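Local coordinates for protein tryptophanyl-tRNA synthetase (Thermus thermophilus, PDB 2EL7) that probably catalyses the ATP-dependent attachment of tryptophan to its cognate tRNA, working as a homodimeric class I aminoacyl-tRNA synthetase, at residues A[88-93]-A[130-135]. Sequence-based numbering, arbitrary orientation.
Sequences PEHTEL and PVLQAA
The imidazole of H90 meets L132 obliquely: CD1 of the leucine lies 3.6 Å from NE2 of H90, with CD2 of the ring almost as near. One face of the same ring has CG2 of T91 4.3 Å above its plane, displaced toward the rim. Its CG sits between the backbone N and the carbonyl carbon (chi1 83°), which carries the ring toward L132, while ND1 hydrogen-bonds to the carbonyl oxygen of V87, just before P88. A histidine suits this place because carbon and nitrogen share one flat group, giving the L132 methyl the NE2-CD2 side of the ring to touch while ND1 bonds to the backbone.

The two segments belong to helices 89-99 and 124-139 of the class I catalytic domain; the axes of 89-93 and 130-135 cross at 118°, with a closest approach of 8.5 Å.

A135 lies where the two segments come nearest. Its CB touches the carbonyl oxygen of H90 (3.4 Å) and CG of L93 (4.0 Å); a side chain this short lets the CA atoms of H90 and A135 approach to 5.5 Å. L93 holds CG anti to its backbone N (chi1 178°) and lays CD2 against the A135 carbonyl oxygen. The branched, apolar ends of L132 and L93 suit this buried interface.

The H90 side chain is about 3 Å from that of D136 at their nearest atoms; D136 is predicted to bind L-tryptophan, which places the packing beside the probable amino acid pocket. The second subunit also reaches this region: its W95 packs on L132, and its Y44 hydroxyl hydrogen-bonds to OE2 of E92.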
ATOM      1  N   PRO A  88       8.145  -2.024  -7.171  1.00 32.34           N
ATOM      2  CA  PRO A  88       6.824  -1.997  -6.542  1.00 36.05           C
ATOM      3  C   PRO A  88       6.564  -2.919  -5.353  1.00 39.16           C
ATOM      4  O   PRO A  88       5.607  -2.687  -4.609  1.00 38.27           O
ATOM      5  CB  PRO A  88       5.905  -2.300  -7.720  1.00 36.27           C
ATOM      6  CG  PRO A  88       6.714  -3.360  -8.448  1.00 29.62           C
ATOM      7  CD  PRO A  88       8.078  -2.687  -8.489  1.00 33.74           C
ATOM      8  N   GLU A  89       7.387  -3.961  -5.191  1.00 30.56           N
ATOM      9  CA  GLU A  89       7.247  -4.910  -4.094  1.00 18.84           C
ATOM     10  C   GLU A  89       7.102  -4.210  -2.738  1.00 25.97           C
ATOM     11  O   GLU A  89       6.359  -4.672  -1.877  1.00 23.19           O
ATOM     12  CB  GLU A  89       8.474  -5.845  -3.991  1.00 32.67           C
ATOM     13  CG  GLU A  89       8.587  -7.026  -4.949  1.00 26.41           C
ATOM     14  CD  GLU A  89       8.879  -6.625  -6.374  1.00 32.95           C
ATOM     15  OE1 GLU A  89       9.448  -5.540  -6.602  1.00 38.67           O
ATOM     16  OE2 GLU A  89       8.552  -7.411  -7.281  1.00 41.28           O
ATOM     17  N   HIS A  90       7.812  -3.108  -2.518  1.00 22.59           N
ATOM     18  CA  HIS A  90       7.689  -2.499  -1.214  1.00 22.98           C
ATOM     19  C   HIS A  90       6.296  -2.013  -0.873  1.00 25.30           C
ATOM     20  O   HIS A  90       5.969  -1.934   0.313  1.00 33.43           O
ATOM     21  CB  HIS A  90       8.760  -1.395  -0.982  1.00 38.16           C
ATOM     22  CG  HIS A  90       8.419  -0.053  -1.550  1.00 30.98           C
ATOM     23  ND1 HIS A  90       8.606   0.262  -2.878  1.00 35.25           N
ATOM     24  CD2 HIS A  90       7.889   1.047  -0.970  1.00 26.38           C
ATOM     25  CE1 HIS A  90       8.201   1.501  -3.092  1.00 39.01           C
ATOM     26  NE2 HIS A  90       7.761   1.998  -1.949  1.00 40.09           N
ATOM     27  N   THR A  91       5.460  -1.709  -1.870  1.00 21.51           N
ATOM     28  CA  THR A  91       4.096  -1.272  -1.546  1.00 25.40           C
ATOM     29  C   THR A  91       3.305  -2.433  -1.024  1.00 12.06           C
ATOM     30  O   THR A  91       2.263  -2.248  -0.420  1.00 30.02           O
ATOM     31  CB  THR A  91       3.254  -0.662  -2.760  1.00 28.17           C
ATOM     32  OG1 THR A  91       3.038  -1.644  -3.783  1.00 23.36           O
ATOM     33  CG2 THR A  91       3.922   0.569  -3.315  1.00 20.39           C
ATOM     34  N   GLU A  92       3.771  -3.640  -1.298  1.00 25.40           N
ATOM     35  CA  GLU A  92       3.078  -4.829  -0.822  1.00 25.21           C
ATOM     36  C   GLU A  92       3.490  -5.089   0.633  1.00 30.00           C
ATOM     37  O   GLU A  92       2.651  -5.391   1.501  1.00 27.10           O
ATOM     38  CB  GLU A  92       3.427  -6.021  -1.684  1.00 15.96           C
ATOM     39  CG  GLU A  92       2.703  -7.267  -1.265  1.00 19.65           C
ATOM     40  CD  GLU A  92       3.170  -8.479  -2.020  1.00 18.35           C
ATOM     41  OE1 GLU A  92       3.839  -8.287  -3.052  1.00 28.77           O
ATOM     42  OE2 GLU A  92       2.863  -9.620  -1.589  1.00 28.55           O
ATOM     43  N   LEU A  93       4.790  -4.962   0.891  1.00 28.84           N
ATOM     44  CA  LEU A  93       5.328  -5.129   2.227  1.00 21.77           C
ATOM     45  C   LEU A  93       4.661  -4.027   3.046  1.00 27.71           C
ATOM     46  O   LEU A  93       4.413  -4.164   4.254  1.00 24.39           O
ATOM     47  CB  LEU A  93       6.845  -4.913   2.207  1.00 17.83           C
ATOM     48  CG  LEU A  93       7.506  -5.007   3.574  1.00 10.63           C
ATOM     49  CD1 LEU A  93       7.066  -6.313   4.243  1.00 19.61           C
ATOM     50  CD2 LEU A  93       9.028  -4.979   3.399  1.00 17.15           C
ATOM     51  N   PRO A 130       5.047   7.364   6.635  1.00 27.65           N
ATOM     52  CA  PRO A 130       6.138   6.702   7.365  1.00 22.91           C
ATOM     53  C   PRO A 130       6.137   5.176   7.222  1.00 19.63           C
ATOM     54  O   PRO A 130       7.201   4.544   7.238  1.00 20.37           O
ATOM     55  CB  PRO A 130       5.926   7.171   8.798  1.00 15.52           C
ATOM     56  CG  PRO A 130       5.349   8.583   8.586  1.00 22.22           C
ATOM     57  CD  PRO A 130       4.337   8.338   7.490  1.00 22.71           C
ATOM     58  N   VAL A 131       4.956   4.573   7.082  1.00 24.17           N
ATOM     59  CA  VAL A 131       4.884   3.114   6.915  1.00 20.39           C
ATOM     60  C   VAL A 131       5.491   2.740   5.554  1.00 24.80           C
ATOM     61  O   VAL A 131       6.225   1.749   5.453  1.00 21.32           O
ATOM     62  CB  VAL A 131       3.435   2.604   7.036  1.00 26.66           C
ATOM     63  CG1 VAL A 131       3.391   1.060   6.873  1.00 14.64           C
ATOM     64  CG2 VAL A 131       2.889   3.001   8.416  1.00 19.30           C
ATOM     65  N   LEU A 132       5.230   3.562   4.527  1.00 20.61           N
ATOM     66  CA  LEU A 132       5.803   3.358   3.198  1.00 16.17           C
ATOM     67  C   LEU A 132       7.330   3.416   3.302  1.00 20.83           C
ATOM     68  O   LEU A 132       8.019   2.553   2.758  1.00 24.04           O
ATOM     69  CB  LEU A 132       5.320   4.434   2.225  1.00 24.74           C
ATOM     70  CG  LEU A 132       5.698   4.270   0.745  1.00 32.47           C
ATOM     71  CD1 LEU A 132       5.064   3.034   0.222  1.00 19.76           C
ATOM     72  CD2 LEU A 132       5.219   5.468  -0.082  1.00 25.72           C
ATOM     73  N   GLN A 133       7.854   4.419   4.013  1.00 17.94           N
ATOM     74  CA  GLN A 133       9.300   4.550   4.194  1.00 20.18           C
ATOM     75  C   GLN A 133       9.872   3.317   4.928  1.00 27.33           C
ATOM     76  O   GLN A 133      10.960   2.826   4.604  1.00 23.85           O
ATOM     77  CB  GLN A 133       9.641   5.804   4.997  1.00 14.23           C
ATOM     78  CG  GLN A 133       9.379   7.128   4.302  1.00 18.55           C
ATOM     79  CD  GLN A 133       9.765   8.326   5.187  1.00 22.60           C
ATOM     80  OE1 GLN A 133       9.141   8.578   6.238  1.00 17.67           O
ATOM     81  NE2 GLN A 133      10.803   9.053   4.775  1.00 19.80           N
ATOM     82  N   ALA A 134       9.150   2.829   5.933  1.00 22.23           N
ATOM     83  CA  ALA A 134       9.612   1.647   6.663  1.00 30.51           C
ATOM     84  C   ALA A 134       9.749   0.404   5.758  1.00 26.72           C
ATOM     85  O   ALA A 134      10.669  -0.408   5.922  1.00 26.02           O
ATOM     86  CB  ALA A 134       8.651   1.341   7.815  1.00 27.17           C
ATOM     87  N   ALA A 135       8.823   0.247   4.815  1.00 30.18           N
ATOM     88  CA  ALA A 135       8.851  -0.901   3.910  1.00 22.63           C
ATOM     89  C   ALA A 135       9.967  -0.740   2.897  1.00 18.44           C
ATOM     90  O   ALA A 135      10.556  -1.699   2.452  1.00 25.39           O
ATOM     91  CB  ALA A 135       7.533  -1.029   3.212  1.00 29.36           C
TER